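Local coordinates for mitochondrial RNA-binding protein 1 (Trypanosoma brucei, PDB 2GIA) that probably binds RNA, pairing with mitochondrial RNA-binding protein 2 in a guide-RNA-binding complex that acts as an RNA matchmaker in mitochondrial RNA editing, at residues L69-V72 / D73-Y76; S141-D144 / E145-F149. One frame throughout, in Å; residues are numbered along the deposited sequence.

Contact 1. Residues L69-V72 / D73-Y76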
loop_
_atom_site.group_PDB
_atom_site.type_symbol
_atom_site.label_atom_id
_atom_site.label_comp_id
_atom_site.label_asym_id
_atom_site.label_seq_id
_atom_site.Cartn_x
_atom_site.Cartn_y
_atom_site.Cartn_z
ATOM N N LEU B 69 15.692 -14.040 8.249
ATOM C CA LEU B 69 14.739 -13.764 9.325
ATOM C C LEU B 69 13.427 -14.552 9.095
ATOM O O LEU B 69 13.221 -15.146 8.043
ATOM C CB LEU B 69 14.455 -12.240 9.395
ATOM C CG LEU B 69 15.659 -11.274 9.427
ATOM C CD1 LEU B 69 15.227 -9.845 9.905
ATOM C CD2 LEU B 69 16.732 -11.816 10.301
ATOM N N ARG B 70 12.549 -14.543 10.081
ATOM C CA ARG B 70 11.270 -15.258 9.982
ATOM C C ARG B 70 10.154 -14.317 9.527
ATOM O O ARG B 70 10.292 -13.105 9.587
ATOM C CB ARG B 70 10.872 -15.823 11.347
ATOM C CG ARG B 70 11.802 -16.854 11.994
ATOM C CD ARG B 70 11.353 -17.039 13.475
ATOM N NE ARG B 70 11.445 -15.762 14.209
ATOM C CZ ARG B 70 10.919 -15.533 15.409
ATOM N NH1 ARG B 70 10.243 -16.501 16.028
ATOM N NH2 ARG B 70 11.074 -14.339 15.994
ATOM N N HIS B 71 9.037 -14.867 9.072
ATOM C CA HIS B 71 7.938 -14.015 8.665
ATOM C C HIS B 71 7.558 -13.037 9.777
ATOM O O HIS B 71 7.298 -11.858 9.526
ATOM C CB HIS B 71 6.700 -14.850 8.317
ATOM C CG HIS B 71 5.655 -14.087 7.547
ATOM N ND1 HIS B 71 4.368 -14.560 7.380
ATOM C CD2 HIS B 71 5.716 -12.912 6.863
ATOM C CE1 HIS B 71 3.683 -13.713 6.630
ATOM N NE2 HIS B 71 4.472 -12.703 6.303
ATOM N N VAL B 72 7.519 -13.506 11.019
ATOM C CA VAL B 72 7.123 -12.611 12.094
ATOM C C VAL B 72 8.138 -11.496 12.376
ATOM O O VAL B 72 7.772 -10.389 12.802
ATOM C CB VAL B 72 6.759 -13.440 13.393
ATOM C CG1 VAL B 72 8.007 -13.899 14.121
ATOM C CG2 VAL B 72 5.843 -12.612 14.277
ATOM N N ASP B 73 9.405 -11.753 12.065
ATOM C CA ASP B 73 10.439 -10.728 12.262
ATOM C C ASP B 73 10.187 -9.616 11.266
ATOM O O ASP B 73 10.404 -8.440 11.566
ATOM C CB ASP B 73 11.836 -11.306 12.001
ATOM C CG ASP B 73 12.211 -12.406 13.003
ATOM O OD1 ASP B 73 11.921 -12.229 14.193
ATOM O OD2 ASP B 73 12.791 -13.426 12.584
ATOM N N LEU B 74 9.762 -9.979 10.060
ATOM C CA LEU B 74 9.473 -8.916 9.065
ATOM C C LEU B 74 8.375 -8.003 9.633
ATOM O O LEU B 74 8.450 -6.761 9.585
ATOM C CB LEU B 74 9.047 -9.549 7.735
ATOM C CG LEU B 74 8.454 -8.595 6.689
ATOM C CD1 LEU B 74 9.473 -7.470 6.250
ATOM C CD2 LEU B 74 8.077 -9.447 5.452
ATOM N N ALA B 75 7.342 -8.604 10.197
ATOM C CA ALA B 75 6.272 -7.805 10.785
ATOM C C ALA B 75 6.805 -6.946 11.950
ATOM O O ALA B 75 6.418 -5.780 12.100
ATOM C CB ALA B 75 5.124 -8.756 11.266
ATOM N N TYR B 76 7.690 -7.515 12.784
ATOM C CA TYR B 76 8.262 -6.745 13.885
ATOM C C TYR B 76 9.075 -5.587 13.370
ATOM O O TYR B 76 9.021 -4.512 13.952
ATOM C CB TYR B 76 9.160 -7.628 14.796
ATOM C CG TYR B 76 8.394 -8.167 15.991
ATOM C CD1 TYR B 76 7.939 -7.300 16.968
ATOM C CD2 TYR B 76 8.087 -9.513 16.103
ATOM C CE1 TYR B 76 7.188 -7.753 18.040
ATOM C CE2 TYR B 76 7.316 -9.984 17.185
ATOM C CZ TYR B 76 6.883 -9.082 18.141
ATOM O OH TYR B 76 6.153 -9.503 19.221
#

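Contact 2. Residues S141-D144 / E145-F149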
loop_
_atom_site.group_PDB
_atom_site.type_symbol
_atom_site.label_atom_id
_atom_site.label_comp_id
_atom_site.label_asym_id
_atom_site.label_seq_id
_atom_site.Cartn_x
_atom_site.Cartn_y
_atom_site.Cartn_z
ATOM N N SER B 141 6.589 -2.937 1.694
ATOM C CA SER B 141 6.267 -3.655 0.460
ATOM C C SER B 141 6.384 -5.159 0.678
ATOM O O SER B 141 5.508 -5.945 0.266
ATOM C CB SER B 141 7.216 -3.257 -0.691
ATOM O OG SER B 141 6.936 -1.951 -1.184
ATOM N N ALA B 142 7.473 -5.575 1.309
ATOM C CA ALA B 142 7.697 -7.012 1.490
ATOM C C ALA B 142 6.623 -7.633 2.350
ATOM O O ALA B 142 6.136 -8.740 2.047
ATOM C CB ALA B 142 9.105 -7.270 2.116
ATOM N N LEU B 143 6.240 -6.942 3.423
ATOM C CA LEU B 143 5.214 -7.520 4.283
ATOM C C LEU B 143 3.887 -7.601 3.484
ATOM O O LEU B 143 3.175 -8.622 3.508
ATOM C CB LEU B 143 5.008 -6.654 5.545
ATOM C CG LEU B 143 3.881 -7.126 6.495
ATOM C CD1 LEU B 143 4.137 -8.551 7.014
ATOM C CD2 LEU B 143 3.830 -6.215 7.681
ATOM N N ASP B 144 3.552 -6.547 2.742
ATOM C CA ASP B 144 2.287 -6.620 1.981
ATOM C C ASP B 144 2.258 -7.741 0.918
ATOM O O ASP B 144 1.227 -8.399 0.701
ATOM C CB ASP B 144 2.007 -5.274 1.299
ATOM C CG ASP B 144 1.502 -4.226 2.270
ATOM O OD1 ASP B 144 1.347 -4.562 3.462
ATOM O OD2 ASP B 144 1.250 -3.068 1.854
ATOM N N GLU B 145 3.386 -7.969 0.249
ATOM C CA GLU B 145 3.464 -8.997 -0.800
ATOM C C GLU B 145 3.739 -10.387 -0.240
ATOM O O GLU B 145 3.723 -11.357 -0.973
ATOM C CB GLU B 145 4.607 -8.664 -1.788
ATOM C CG GLU B 145 4.408 -7.345 -2.615
ATOM C CD GLU B 145 3.216 -7.339 -3.556
ATOM O OE1 GLU B 145 2.783 -8.412 -4.043
ATOM O OE2 GLU B 145 2.720 -6.216 -3.846
ATOM N N SER B 146 3.982 -10.482 1.055
ATOM C CA SER B 146 4.392 -11.750 1.657
ATOM C C SER B 146 3.314 -12.818 1.798
ATOM O O SER B 146 3.605 -13.981 2.075
ATOM C CB SER B 146 5.000 -11.490 3.040
ATOM O OG SER B 146 4.001 -11.119 3.987
ATOM N N PHE B 147 2.069 -12.435 1.621
ATOM C CA PHE B 147 0.998 -13.410 1.799
ATOM C C PHE B 147 0.708 -14.222 0.548
ATOM O O PHE B 147 0.104 -15.312 0.637
ATOM C CB PHE B 147 -0.279 -12.674 2.264
ATOM C CG PHE B 147 -0.045 -11.782 3.453
ATOM C CD1 PHE B 147 0.259 -12.335 4.699
ATOM C CD2 PHE B 147 -0.115 -10.390 3.322
ATOM C CE1 PHE B 147 0.483 -11.520 5.792
ATOM C CE2 PHE B 147 0.110 -9.561 4.403
ATOM C CZ PHE B 147 0.410 -10.134 5.656
ATOM N N GLY B 148 1.115 -13.696 -0.604
ATOM C CA GLY B 148 0.889 -14.392 -1.864
ATOM C C GLY B 148 -0.302 -13.970 -2.699
ATOM O O GLY B 148 -0.629 -14.616 -3.707
ATOM N N PHE B 149 -0.950 -12.869 -2.331
ATOM C CA PHE B 149 -2.125 -12.423 -3.104
ATOM C C PHE B 149 -1.848 -12.192 -4.578
ATOM O O PHE B 149 -2.609 -12.667 -5.432
ATOM C CB PHE B 149 -2.717 -11.115 -2.535
ATOM C CG PHE B 149 -3.510 -11.315 -1.248
ATOM C CD1 PHE B 149 -4.864 -11.650 -1.298
ATOM C CD2 PHE B 149 -2.881 -11.212 0.000
ATOM C CE1 PHE B 149 -5.579 -11.885 -0.115
ATOM C CE2 PHE B 149 -3.582 -11.438 1.195
ATOM C CZ PHE B 149 -4.941 -11.776 1.121
HETATM O O HOH W 1 0.453 -10.665 -0.607
#

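Contact 1. Residues L69-V72 / D73-Y76
The guanidinium of R70 turns an edge to the carboxylate of D73, while V72 CG1 lies over the centre of one guanidinium face, 3.5 Å above the plane. At that edge R70 NE meets D73 OD2 at 3.1 Å and R70 NH2 meets D73 OD1 at 2.9 Å, a side-on salt bridge with one nitrogen to each oxygen. The two planes are turned 48° apart; OD1 is approached on its syn side, whereas NE comes from above the carboxylate plane. The H71 ring has L74 CD2 near its plane, at the edge. R70 is the N-cap of helix 71-81, the helix that follows the four-stranded antiparallel sheet, and R70 N donates to D73 OD2 at 2.8 Å and 164°, the N3 half of a capping box. OD2 therefore takes two donors, R70 N and R70 NE, from the same face. The bend of the arginine chain at chi3 (-60°) folds the guanidinium back to reach it. L74 N bonds to R70 O at 3.2 Å and Y76 N to V72 O at 2.9 Å, starting the helical turns. H88 NE2 adds a hydrogen bond to D73 OD1, and the H88 ring stacks on Y76.

Contact 2. Residues S141-D144 / E145-F149
The C-terminal end of helix 130-145 passes here into a type I beta turn, E145 to G148, that leads to helix 149-153. E145 N makes a helical hydrogen bond, reaching S141 O at 2.9 Å with the donor nearly in line with the carbonyl. Two residues on, L143 O accepts from both the backbone N and the hydroxyl of S146. S146 N meets it at 3.2 Å, but from well above the carbonyl plane (71° out of it), whereas S146 OG donates at 2.7 Å and only 21° from that plane. The hydroxyl gets there because OG sits between the backbone N and the carbonyl carbon (chi1 72°), facing back along the helix. H71 NE2 also pairs with this oxygen, so the hydroxyl of the buried S146 has two polar partners, L143 O and H71 NE2.

The F147 ring is laid against this point. S146 OG lies over the centre of one ring face, F147 CE2 approaches L143 O obliquely at 3.3 Å, and F147 CZ packs on L143 CD1 at 4.3 Å. F179 of a mitochondrial RNA-binding protein 2 chain meets F147 edge-to-face, and R178 of that chain forms a salt bridge with D144. H185 of a second such chain bonds to S141 and E145, placing the helix end between two partner subunits, and E145 also pairs with R150 in the next helix.

G148 leaves the helical backbone conformation with positive phi, which glycine adopts readily, and is also the N-cap of helix 149-153. A water spans the junction: it donates to D144 O at 2.7 Å and accepts from F149 N at 3.1 Å, at the edge of the F149 ring and in its plane.

From the N terminus, the chain leaves strand 65-68 and enters helix 71-81 through contact 1, runs on through the five-stranded antiparallel sheet, and reaches contact 2 at the far end of helix 130-145. Both contacts are local, one at a helix start and one at a helix end, and close no long loop; they come in series, so neither encloses or crosses the other. Their centres nevertheless lie about 12 Å apart, because the start of the first helix packs against the end of the second. L74 CD2 comes within 3.6 Å of L143 CA, and H71 CE1 within 4.0 Å of F147 CE1. M175 of a mitochondrial RNA-binding protein 2 chain packs on H71, and M175 of such a chain, probably the same one, on F147.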